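Local coordinates for cellulose-binding protein (PDB 2X32) that binds an octaprenyl diphosphate in its YceI-like domain, probably serves in polyisoprenoid transport, and is implicated in plant cell wall breakdown, at residues 91-105 with 117-131. Residues are numbered along the deposited sequence; the frame is centred on the assembly and turned at random.
With OTP ((2E,6E,10E,14E,18E,22E,26E)-3,7,11,15,19,23,27,31-octamethyldotriaconta-2,6,10,14,18,22,26,30-octaenyl trihydrogen diphosphate), chain C.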
ATOM      1  N   VAL A  91      12.202  -9.875  14.450  1.00  5.00           N
ATOM      2  CA  VAL A  91      12.923  -9.360  13.272  1.00  4.89           C
ATOM      3  C   VAL A  91      14.446  -9.469  13.519  1.00  5.16           C
ATOM      4  O   VAL A  91      15.198  -9.947  12.674  1.00  5.56           O
ATOM      5  CB  VAL A  91      12.525  -7.915  12.963  1.00  4.42           C
ATOM      6  CG1 VAL A  91      13.368  -7.375  11.836  1.00  7.04           C
ATOM      7  CG2 VAL A  91      11.019  -7.827  12.662  1.00  7.45           C
ATOM      8  N   ALA A  92      14.913  -9.040  14.693  1.00  4.47           N
ATOM      9  CA  ALA A  92      16.334  -9.142  15.036  1.00  4.14           C
ATOM     10  C   ALA A  92      16.858 -10.574  14.985  1.00  5.60           C
ATOM     11  O   ALA A  92      18.016 -10.798  14.636  1.00  7.39           O
ATOM     12  CB  ALA A  92      16.561  -8.585  16.439  1.00  4.02           C
ATOM     13  N   GLY A  93      16.012 -11.514  15.359  1.00  5.51           N
ATOM     14  CA  GLY A  93      16.377 -12.902  15.389  1.00  6.25           C
ATOM     15  C   GLY A  93      16.480 -13.626  14.070  1.00  6.10           C
ATOM     16  O   GLY A  93      17.015 -14.736  14.031  1.00  7.80           O
ATOM     17  N   LEU A  94      16.039 -12.996  13.002  1.00  5.33           N
ATOM     18  CA  LEU A  94      16.169 -13.587  11.672  1.00  6.58           C
ATOM     19  C   LEU A  94      17.600 -13.607  11.272  1.00  6.99           C
ATOM     20  O   LEU A  94      18.313 -12.615  11.371  1.00  8.58           O
ATOM     21  CB  LEU A  94      15.381 -12.768  10.653  1.00  7.35           C
ATOM     22  CG  LEU A  94      13.892 -12.878  10.699  1.00  7.45           C
ATOM     23  CD1 LEU A  94      13.353 -11.888   9.673  1.00 10.15           C
ATOM     24  CD2 LEU A  94      13.504 -14.305  10.237  1.00 10.38           C
ATOM     25  N   ALA A  95      18.072 -14.763  10.838  1.00  7.86           N
ATOM     26  CA  ALA A  95      19.379 -14.859  10.266  1.00  8.47           C
ATOM     27  C   ALA A  95      19.371 -14.241   8.897  1.00  7.92           C
ATOM     28  O   ALA A  95      18.320 -14.146   8.246  1.00  8.42           O
ATOM     29  CB  ALA A  95      19.796 -16.355  10.184  1.00  7.81           C
ATOM     30  N   VAL A  96      20.550 -13.820   8.439  1.00  8.82           N
ATOM     31  CA  VAL A  96      20.647 -13.272   7.112  1.00  8.92           C
ATOM     32  C   VAL A  96      20.185 -14.336   6.114  1.00  9.28           C
ATOM     33  O   VAL A  96      20.596 -15.515   6.165  1.00  9.27           O
ATOM     34  CB  VAL A  96      22.051 -12.749   6.812  1.00  9.75           C
ATOM     35  CG1 VAL A  96      22.198 -12.383   5.358  1.00 10.86           C
ATOM     36  CG2 VAL A  96      22.331 -11.561   7.708  1.00 12.81           C
ATOM     37  N   GLY A  97      19.263 -13.914   5.237  1.00  7.08           N
ATOM     38  CA  GLY A  97      18.624 -14.769   4.246  1.00  8.05           C
ATOM     39  C   GLY A  97      17.363 -15.508   4.740  1.00  8.26           C
ATOM     40  O   GLY A  97      16.635 -16.057   3.927  1.00  8.44           O
ATOM     41  N   GLU A  98      17.119 -15.524   6.047  1.00  8.11           N
ATOM     42  CA  GLU A  98      15.964 -16.224   6.621  1.00 10.00           C
ATOM     43  C   GLU A  98      14.701 -15.361   6.454  1.00  8.08           C
ATOM     44  O   GLU A  98      14.755 -14.134   6.555  1.00  8.37           O
ATOM     45  CB  GLU A  98      16.219 -16.488   8.117  1.00 11.46           C
ATOM     46  CG  GLU A  98      15.131 -17.323   8.882  1.00 13.46           C
ATOM     47  CD  GLU A  98      15.414 -17.571  10.410  1.00 18.67           C
ATOM     48  OE1 GLU A  98      16.448 -17.145  11.017  1.00 13.90           O
ATOM     49  OE2 GLU A  98      14.532 -18.245  11.026  1.00 24.21           O
ATOM     50  N   ASP A  99      13.559 -16.015   6.272  1.00  8.58           N
ATOM     51  CA  ASP A  99      12.261 -15.363   6.273  0.50  7.42           C
ATOM     52  C   ASP A  99      11.393 -15.841   7.420  1.00  8.51           C
ATOM     53  O   ASP A  99      11.688 -16.848   8.080  1.00 10.02           O
ATOM     54  CB  ASP A  99      11.533 -15.656   4.980  0.50  7.73           C
ATOM     55  CG  ASP A  99      10.760 -16.967   5.033  0.50  7.87           C
ATOM     56  OD1 ASP A  99      11.266 -18.045   5.487  0.50  7.01           O
ATOM     57  OD2 ASP A  99       9.650 -16.921   4.611  0.50  3.63           O
ATOM     58  N   MET A 100      10.331 -15.114   7.657  1.00  6.06           N
ATOM     59  CA  MET A 100       9.280 -15.546   8.553  0.50  6.09           C
ATOM     60  C   MET A 100       7.976 -14.985   8.045  1.00  5.40           C
ATOM     61  O   MET A 100       7.944 -13.937   7.369  1.00  5.40           O
ATOM     62  CB  MET A 100       9.536 -15.100   9.984  0.50  6.01           C
ATOM     63  CG  MET A 100       9.643 -13.602  10.135  0.50  5.11           C
ATOM     64  SD  MET A 100      10.165 -13.231  11.800  0.50  8.51           S
ATOM     65  CE  MET A 100       9.881 -11.443  11.778  0.50  2.00           C
ATOM     66  N   LEU A 101       6.901 -15.680   8.353  1.00  6.51           N
ATOM     67  CA  LEU A 101       5.534 -15.215   8.111  1.00  6.67           C
ATOM     68  C   LEU A 101       5.034 -14.503   9.360  1.00  7.02           C
ATOM     69  O   LEU A 101       5.175 -15.039  10.497  1.00  9.76           O
ATOM     70  CB  LEU A 101       4.622 -16.400   7.810  1.00  7.37           C
ATOM     71  CG  LEU A 101       4.998 -17.230   6.639  1.00  9.72           C
ATOM     72  CD1 LEU A 101       3.993 -18.467   6.500  1.00 11.02           C
ATOM     73  CD2 LEU A 101       5.027 -16.364   5.394  1.00 11.59           C
ATOM     74  N   VAL A 102       4.383 -13.365   9.179  1.00  7.04           N
ATOM     75  CA  VAL A 102       3.827 -12.597  10.303  1.00  7.39           C
ATOM     76  C   VAL A 102       2.371 -12.331   9.996  1.00  6.89           C
ATOM     77  O   VAL A 102       2.068 -11.752   8.974  1.00  7.17           O
ATOM     78  CB  VAL A 102       4.591 -11.242  10.491  1.00 10.17           C
ATOM     79  CG1 VAL A 102       4.152 -10.483  11.770  1.00 13.69           C
ATOM     80  CG2 VAL A 102       6.107 -11.451  10.548  1.00 10.91           C
ATOM     81  N   ASP A 103       1.464 -12.785  10.844  1.00  7.48           N
ATOM     82  CA  ASP A 103       0.030 -12.515  10.719  1.00  7.52           C
ATOM     83  C   ASP A 103      -0.226 -11.180  11.413  1.00  9.02           C
ATOM     84  O   ASP A 103       0.046 -11.066  12.621  1.00  9.48           O
ATOM     85  CB  ASP A 103      -0.730 -13.622  11.412  1.00  8.20           C
ATOM     86  CG  ASP A 103      -0.561 -14.979  10.720  1.00 10.78           C
ATOM     87  OD1 ASP A 103      -0.544 -14.982   9.482  1.00 13.11           O
ATOM     88  OD2 ASP A 103      -0.476 -15.979  11.458  1.00 17.23           O
ATOM     89  N   VAL A 104      -0.602 -10.180  10.634  1.00  9.07           N
ATOM     90  CA  VAL A 104      -0.806  -8.802  11.128  1.00  9.68           C
ATOM     91  C   VAL A 104      -2.246  -8.366  11.074  1.00 10.74           C
ATOM     92  O   VAL A 104      -3.009  -8.771  10.228  1.00  9.91           O
ATOM     93  CB  VAL A 104       0.071  -7.790  10.334  1.00  9.71           C
ATOM     94  CG1 VAL A 104       1.515  -8.189  10.300  1.00 12.03           C
ATOM     95  CG2 VAL A 104      -0.430  -7.580   8.905  1.00 10.74           C
ATOM     96  N   SER A 105      -2.587  -7.439  11.985  1.00 12.73           N
ATOM     97  CA  SER A 105      -3.786  -6.661  11.893  1.00 12.04           C
ATOM     98  C   SER A 105      -3.259  -5.248  11.658  1.00 11.48           C
ATOM     99  O   SER A 105      -2.749  -4.585  12.598  1.00 14.99           O
ATOM    100  CB  SER A 105      -4.589  -6.701  13.198  1.00 13.04           C
ATOM    101  OG  SER A 105      -5.099  -7.990  13.351  1.00 15.72           O
ATOM    102  N   ILE A 117      -6.681  -4.417   8.118  1.00  9.65           N
ATOM    103  CA  ILE A 117      -6.338  -5.455   7.106  1.00  9.52           C
ATOM    104  C   ILE A 117      -5.693  -6.572   7.861  1.00  9.08           C
ATOM    105  O   ILE A 117      -4.627  -6.414   8.446  1.00  8.69           O
ATOM    106  CB  ILE A 117      -5.398  -4.897   6.030  1.00  8.23           C
ATOM    107  CG1 ILE A 117      -6.076  -3.756   5.295  1.00 13.70           C
ATOM    108  CG2 ILE A 117      -4.903  -6.064   5.063  1.00 11.64           C
ATOM    109  CD1 ILE A 117      -5.153  -3.114   4.307  1.00 13.48           C
ATOM    110  N   ASP A 118      -6.388  -7.710   7.921  1.00 10.37           N
ATOM    111  CA  ASP A 118      -5.873  -8.913   8.537  1.00 11.33           C
ATOM    112  C   ASP A 118      -5.208  -9.723   7.421  1.00 12.24           C
ATOM    113  O   ASP A 118      -5.877 -10.229   6.515  1.00 12.19           O
ATOM    114  CB  ASP A 118      -7.030  -9.720   9.176  1.00 12.96           C
ATOM    115  CG  ASP A 118      -7.601  -9.027  10.392  1.00 19.59           C
ATOM    116  OD1 ASP A 118      -6.810  -8.755  11.338  1.00 25.72           O
ATOM    117  OD2 ASP A 118      -8.845  -8.765  10.417  1.00 29.28           O
ATOM    118  N   THR A 119      -3.888  -9.758   7.428  1.00 11.45           N
ATOM    119  CA  THR A 119      -3.179 -10.419   6.315  1.00 11.26           C
ATOM    120  C   THR A 119      -1.872 -10.973   6.830  1.00 10.70           C
ATOM    121  O   THR A 119      -1.473 -10.783   7.984  1.00 11.87           O
ATOM    122  CB  THR A 119      -2.956  -9.464   5.147  1.00 12.87           C
ATOM    123  OG1 THR A 119      -2.622 -10.199   3.947  1.00 11.66           O
ATOM    124  CG2 THR A 119      -1.835  -8.463   5.467  1.00 12.73           C
ATOM    125  N   GLN A 120      -1.152 -11.660   5.964  1.00  8.10           N
ATOM    126  CA  GLN A 120       0.097 -12.270   6.328  1.00  5.81           C
ATOM    127  C   GLN A 120       1.207 -11.614   5.493  1.00  4.71           C
ATOM    128  O   GLN A 120       1.052 -11.446   4.264  1.00  5.47           O
ATOM    129  CB  GLN A 120       0.031 -13.769   6.004  1.00  6.14           C
ATOM    130  CG  GLN A 120       1.120 -14.531   6.541  1.00  6.46           C
ATOM    131  CD  GLN A 120       0.780 -16.043   6.376  1.00  9.01           C
ATOM    132  OE1 GLN A 120       0.761 -16.530   5.231  1.00 12.44           O
ATOM    133  NE2 GLN A 120       0.382 -16.743   7.451  1.00  8.28           N
ATOM    134  N   LEU A 121       2.258 -11.218   6.191  1.00  5.00           N
ATOM    135  CA  LEU A 121       3.436 -10.605   5.573  1.00  4.68           C
ATOM    136  C   LEU A 121       4.591 -11.569   5.605  1.00  5.38           C
ATOM    137  O   LEU A 121       4.714 -12.410   6.505  1.00  6.12           O
ATOM    138  CB  LEU A 121       3.842  -9.316   6.264  1.00  5.68           C
ATOM    139  CG  LEU A 121       2.715  -8.276   6.365  1.00  5.37           C
ATOM    140  CD1 LEU A 121       3.243  -6.990   7.110  1.00  7.75           C
ATOM    141  CD2 LEU A 121       2.106  -7.888   5.014  1.00  7.07           C
ATOM    142  N   ASN A 122       5.420 -11.472   4.555  1.00  3.84           N
ATOM    143  CA  ASN A 122       6.673 -12.150   4.478  1.00  3.86           C
ATOM    144  C   ASN A 122       7.760 -11.144   4.840  1.00  5.18           C
ATOM    145  O   ASN A 122       7.815 -10.053   4.264  1.00  4.63           O
ATOM    146  CB  ASN A 122       6.921 -12.714   3.077  1.00  5.49           C
ATOM    147  CG  ASN A 122       8.137 -13.582   3.037  1.00  6.66           C
ATOM    148  OD1 ASN A 122       9.289 -13.073   2.984  1.00  4.64           O
ATOM    149  ND2 ASN A 122       7.933 -14.931   3.102  1.00  9.21           N
ATOM    150  N   VAL A 123       8.559 -11.486   5.846  1.00  3.54           N
ATOM    151  CA  VAL A 123       9.667 -10.667   6.267  1.00  4.76           C
ATOM    152  C   VAL A 123      10.948 -11.462   6.085  1.00  4.96           C
ATOM    153  O   VAL A 123      11.081 -12.557   6.641  1.00  5.77           O
ATOM    154  CB  VAL A 123       9.535 -10.251   7.734  1.00  5.92           C
ATOM    155  CG1 VAL A 123      10.788  -9.368   8.182  1.00  6.98           C
ATOM    156  CG2 VAL A 123       8.188  -9.533   7.984  1.00  7.21           C
ATOM    157  N   GLN A 124      11.872 -10.933   5.315  1.00  5.41           N
ATOM    158  CA  GLN A 124      13.138 -11.618   5.066  1.00  5.82           C
ATOM    159  C   GLN A 124      14.290 -10.691   5.388  1.00  5.01           C
ATOM    160  O   GLN A 124      14.291  -9.507   4.972  1.00  6.10           O
ATOM    161  CB  GLN A 124      13.228 -12.088   3.623  1.00  5.39           C
ATOM    162  CG  GLN A 124      14.487 -12.942   3.377  1.00  5.60           C
ATOM    163  CD  GLN A 124      14.632 -13.421   1.923  1.00  4.37           C
ATOM    164  OE1 GLN A 124      14.190 -12.772   0.968  1.00  4.39           O
ATOM    165  NE2 GLN A 124      15.303 -14.532   1.785  1.00  5.30           N
ATOM    166  N   ARG A 125      15.278 -11.208   6.123  1.00  4.90           N
ATOM    167  CA  ARG A 125      16.483 -10.438   6.395  1.00  4.27           C
ATOM    168  C   ARG A 125      17.445 -10.531   5.212  1.00  4.37           C
ATOM    169  O   ARG A 125      17.778 -11.622   4.737  1.00  5.00           O
ATOM    170  CB  ARG A 125      17.206 -10.895   7.668  1.00  4.20           C
ATOM    171  CG  ARG A 125      18.457 -10.083   7.903  1.00  6.64           C
ATOM    172  CD  ARG A 125      19.175 -10.419   9.182  1.00  6.00           C
ATOM    173  NE  ARG A 125      18.409  -9.951  10.347  1.00  4.74           N
ATOM    174  CZ  ARG A 125      18.317  -8.684  10.728  1.00  6.18           C
ATOM    175  NH1 ARG A 125      18.962  -7.698  10.095  1.00  6.81           N
ATOM    176  NH2 ARG A 125      17.534  -8.372  11.757  1.00  9.21           N
ATOM    177  N   LEU A 126      17.896  -9.383   4.720  1.00  5.90           N
ATOM    178  CA  LEU A 126      18.838  -9.342   3.641  1.00  5.87           C
ATOM    179  C   LEU A 126      20.268  -9.101   4.032  1.00  6.81           C
ATOM    180  O   LEU A 126      21.197  -9.503   3.320  1.00  8.63           O
ATOM    181  CB  LEU A 126      18.398  -8.279   2.628  1.00  6.66           C
ATOM    182  CG  LEU A 126      17.015  -8.407   2.029  1.00  7.71           C
ATOM    183  CD1 LEU A 126      16.814  -7.301   1.003  1.00  7.54           C
ATOM    184  CD2 LEU A 126      16.799  -9.743   1.369  1.00  8.64           C
ATOM    185  N   SER A 127      20.476  -8.434   5.173  1.00  6.25           N
ATOM    186  CA  SER A 127      21.812  -8.145   5.669  1.00  5.78           C
ATOM    187  C   SER A 127      21.674  -7.823   7.160  1.00  5.72           C
ATOM    188  O   SER A 127      20.564  -7.856   7.722  1.00  6.22           O
ATOM    189  CB  SER A 127      22.351  -6.897   4.985  1.00  6.54           C
ATOM    190  OG  SER A 127      21.745  -5.697   5.467  1.00  7.09           O
ATOM    191  N   ALA A 128      22.780  -7.425   7.796  1.00  6.01           N
ATOM    192  CA  ALA A 128      22.724  -7.058   9.214  1.00  6.63           C
ATOM    193  C   ALA A 128      21.843  -5.869   9.497  1.00  6.35           C
ATOM    194  O   ALA A 128      21.375  -5.734  10.617  1.00  8.38           O
ATOM    195  CB  ALA A 128      24.131  -6.794   9.780  1.00  7.11           C
ATOM    196  N   THR A 129      21.560  -5.026   8.486  1.00  6.12           N
ATOM    197  CA  THR A 129      20.759  -3.829   8.666  1.00  6.72           C
ATOM    198  C   THR A 129      19.500  -3.749   7.805  1.00  7.06           C
ATOM    199  O   THR A 129      18.672  -2.870   8.038  1.00  9.45           O
ATOM    200  CB  THR A 129      21.572  -2.583   8.337  1.00  6.99           C
ATOM    201  OG1 THR A 129      22.092  -2.740   7.026  1.00  9.78           O
ATOM    202  CG2 THR A 129      22.753  -2.441   9.293  1.00  8.60           C
ATOM    203  N   ARG A 130      19.300  -4.651   6.855  1.00  6.19           N
ATOM    204  CA  ARG A 130      18.233  -4.457   5.860  1.00  5.56           C
ATOM    205  C   ARG A 130      17.270  -5.609   5.855  1.00  4.79           C
ATOM    206  O   ARG A 130      17.702  -6.748   5.918  1.00  5.76           O
ATOM    207  CB  ARG A 130      18.838  -4.302   4.461  1.00  5.44           C
ATOM    208  CG  ARG A 130      17.901  -3.888   3.377  1.00  6.91           C
ATOM    209  CD  ARG A 130      18.687  -3.756   2.048  1.00  6.41           C
ATOM    210  NE  ARG A 130      17.912  -3.285   0.919  1.00  6.74           N
ATOM    211  CZ  ARG A 130      17.612  -2.020   0.676  1.00  7.06           C
ATOM    212  NH1 ARG A 130      17.899  -1.035   1.512  1.00  8.18           N
ATOM    213  NH2 ARG A 130      16.964  -1.719  -0.411  1.00  7.95           N
ATOM    214  N   ILE A 131      15.975  -5.290   5.816  1.00  4.95           N
ATOM    215  CA  ILE A 131      14.950  -6.290   5.711  1.00  4.30           C
ATOM    216  C   ILE A 131      14.011  -5.947   4.559  1.00  4.62           C
ATOM    217  O   ILE A 131      13.900  -4.787   4.141  1.00  4.86           O
ATOM    218  CB  ILE A 131      14.176  -6.449   7.056  1.00  5.28           C
ATOM    219  CG1 ILE A 131      13.358  -5.199   7.310  1.00  4.47           C
ATOM    220  CG2 ILE A 131      15.109  -6.850   8.226  1.00  6.23           C
ATOM    221  CD1 ILE A 131      12.483  -5.282   8.569  1.00  5.93           C
TER
HETATM  222  O7  OTP C1174     -11.266   2.840 -21.003  0.50 32.14           O
HETATM  223  P2  OTP C1174     -10.880   4.296 -21.025  0.50 29.91           P
HETATM  224  O5  OTP C1174     -11.921   5.172 -21.698  0.50 31.96           O
HETATM  225  O6  OTP C1174      -9.464   4.559 -21.464  0.50 29.44           O
HETATM  226  O4  OTP C1174     -10.985   4.744 -19.441  1.00 32.65           O
HETATM  227  P1  OTP C1174      -9.764   5.142 -18.460  1.00 31.70           P
HETATM  228  O2  OTP C1174      -9.153   3.822 -18.032  1.00 33.32           O
HETATM  229  O3  OTP C1174      -8.933   6.322 -18.920  1.00 37.61           O
HETATM  230  O1  OTP C1174     -10.416   5.624 -17.058  1.00 30.72           O
HETATM  231  C40 OTP C1174     -11.058   4.618 -16.248  1.00 23.59           C
HETATM  232  C39 OTP C1174     -10.364   4.503 -14.885  1.00 20.06           C
HETATM  233  C37 OTP C1174     -10.028   3.350 -14.337  1.00 16.74           C
HETATM  234  C38 OTP C1174     -10.207   1.953 -14.944  1.00 17.55           C
HETATM  235  C36 OTP C1174      -9.391   3.342 -12.950  1.00 17.38           C
HETATM  236  C35 OTP C1174     -10.291   2.846 -11.849  1.00 18.06           C
HETATM  237  C34 OTP C1174      -9.534   2.777 -10.508  1.00 17.41           C
HETATM  238  C32 OTP C1174      -9.726   1.862  -9.551  1.00 13.20           C
HETATM  239  C33 OTP C1174     -10.654   0.708  -9.724  1.00 14.32           C
HETATM  240  C31 OTP C1174      -8.813   1.931  -8.318  1.00 13.34           C
HETATM  241  C30 OTP C1174      -9.461   2.030  -6.961  1.00 13.68           C
HETATM  242  C29 OTP C1174      -8.436   1.979  -5.833  1.00 11.86           C
HETATM  243  C27 OTP C1174      -8.636   1.385  -4.661  1.00 10.61           C
HETATM  244  C28 OTP C1174      -9.955   0.761  -4.213  1.00 13.01           C
HETATM  245  C26 OTP C1174      -7.513   1.238  -3.658  1.00 10.32           C
HETATM  246  C25 OTP C1174      -6.146   1.729  -4.085  1.00  8.88           C
HETATM  247  C24 OTP C1174      -4.981   1.187  -3.239  1.00  9.27           C
HETATM  248  C22 OTP C1174      -4.346   1.839  -2.267  1.00  8.65           C
HETATM  249  C23 OTP C1174      -4.548   3.287  -1.900  1.00 10.54           C
HETATM  250  C21 OTP C1174      -3.283   1.099  -1.508  1.00  8.95           C
HETATM  251  C20 OTP C1174      -3.681   0.785  -0.041  1.00 12.14           C
HETATM  252  C19 OTP C1174      -2.584   0.083   0.759  1.00  9.21           C
HETATM  253  C17 OTP C1174      -2.550  -1.208   1.088  1.00  8.99           C
HETATM  254  C18 OTP C1174      -3.651  -2.193   0.904  1.00 11.92           C
HETATM  255  C16 OTP C1174      -1.282  -1.760   1.722  1.00  8.54           C
HETATM  256  C15 OTP C1174      -1.516  -2.333   3.090  1.00  7.86           C
HETATM  257  C14 OTP C1174      -0.220  -2.543   3.833  1.00  8.57           C
HETATM  258  C12 OTP C1174       0.028  -3.563   4.691  1.00  8.65           C
HETATM  259  C13 OTP C1174      -0.991  -4.672   4.947  1.00 13.39           C
HETATM  260  C11 OTP C1174       1.317  -3.687   5.435  1.00  7.24           C
HETATM  261  C10 OTP C1174       2.414  -2.766   5.078  1.00  8.19           C
HETATM  262  C9  OTP C1174       3.789  -3.089   5.667  1.00  8.40           C
HETATM  263  C7  OTP C1174       4.398  -2.455   6.682  1.00  7.54           C
HETATM  264  C8  OTP C1174       3.903  -1.201   7.374  1.00  7.25           C
HETATM  265  C6  OTP C1174       5.723  -3.001   7.158  1.00  6.38           C
HETATM  266  C5  OTP C1174       5.623  -3.898   8.377  1.00  8.10           C
HETATM  267  C4  OTP C1174       6.963  -4.344   8.884  1.00  9.13           C
HETATM  268  C2  OTP C1174       7.188  -5.560   9.392  1.00  8.20           C
HETATM  269  C3  OTP C1174       6.223  -6.678   9.584  1.00 11.22           C
HETATM  270  C1  OTP C1174       8.574  -5.861   9.889  1.00  8.78           C
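Strands 99-105 and 117-125 pair antiparallel, their short axes at 154° between N-to-C directions, with hydrogen-bonded pairs Met100-Val123, Val102-Leu121 and Val104-Thr119; Val123 N reaches Met100 O at 3.0 Å with an N-H...O angle of 175°. Past Asp99, Arg125 N at the end of strand 117-125 donates to Glu98 O, and Gly97 N to Arg125 O, tying in the type II turn Ala95-Glu98. Arg125 runs out extended, CG anti to its amide nitrogen, then bends at chi3 (-71°), which turns the guanidinium edge to two carbonyls: NE meets Leu94 O at 2.9 Å and NH2 meets Val91 O at 3.0 Å, both donors standing above the carbonyl planes. Leu94 N approaches Val91 O from the other face, while Arg125 NH1 bonds Ser127 O within the guanidinium plane, so three bonds fix the group's rotation. A leucine here would probably leave Leu94 O and Ser127 O without their guanidinium donors and Val91 O with Leu94 N alone of the two, letting the segment after helix 88-92 shift. On the face bearing Asp103 and Gln120, NE2 of Gln120 takes the syn lone pair of Asp103 OD1 at 2.8 Å. The other face is largely apolar: Val102 CG2 and OTP C3 each lie 3.8 Å from Val123 CG2, and Val104 CG1 packs on Leu121 CD1. Ile117, Thr119, Leu121 and Val123 thus line the polyisoprenoid pocket from one strand of a beta hairpin, within the antiparallel sheet of the YceI-like fold.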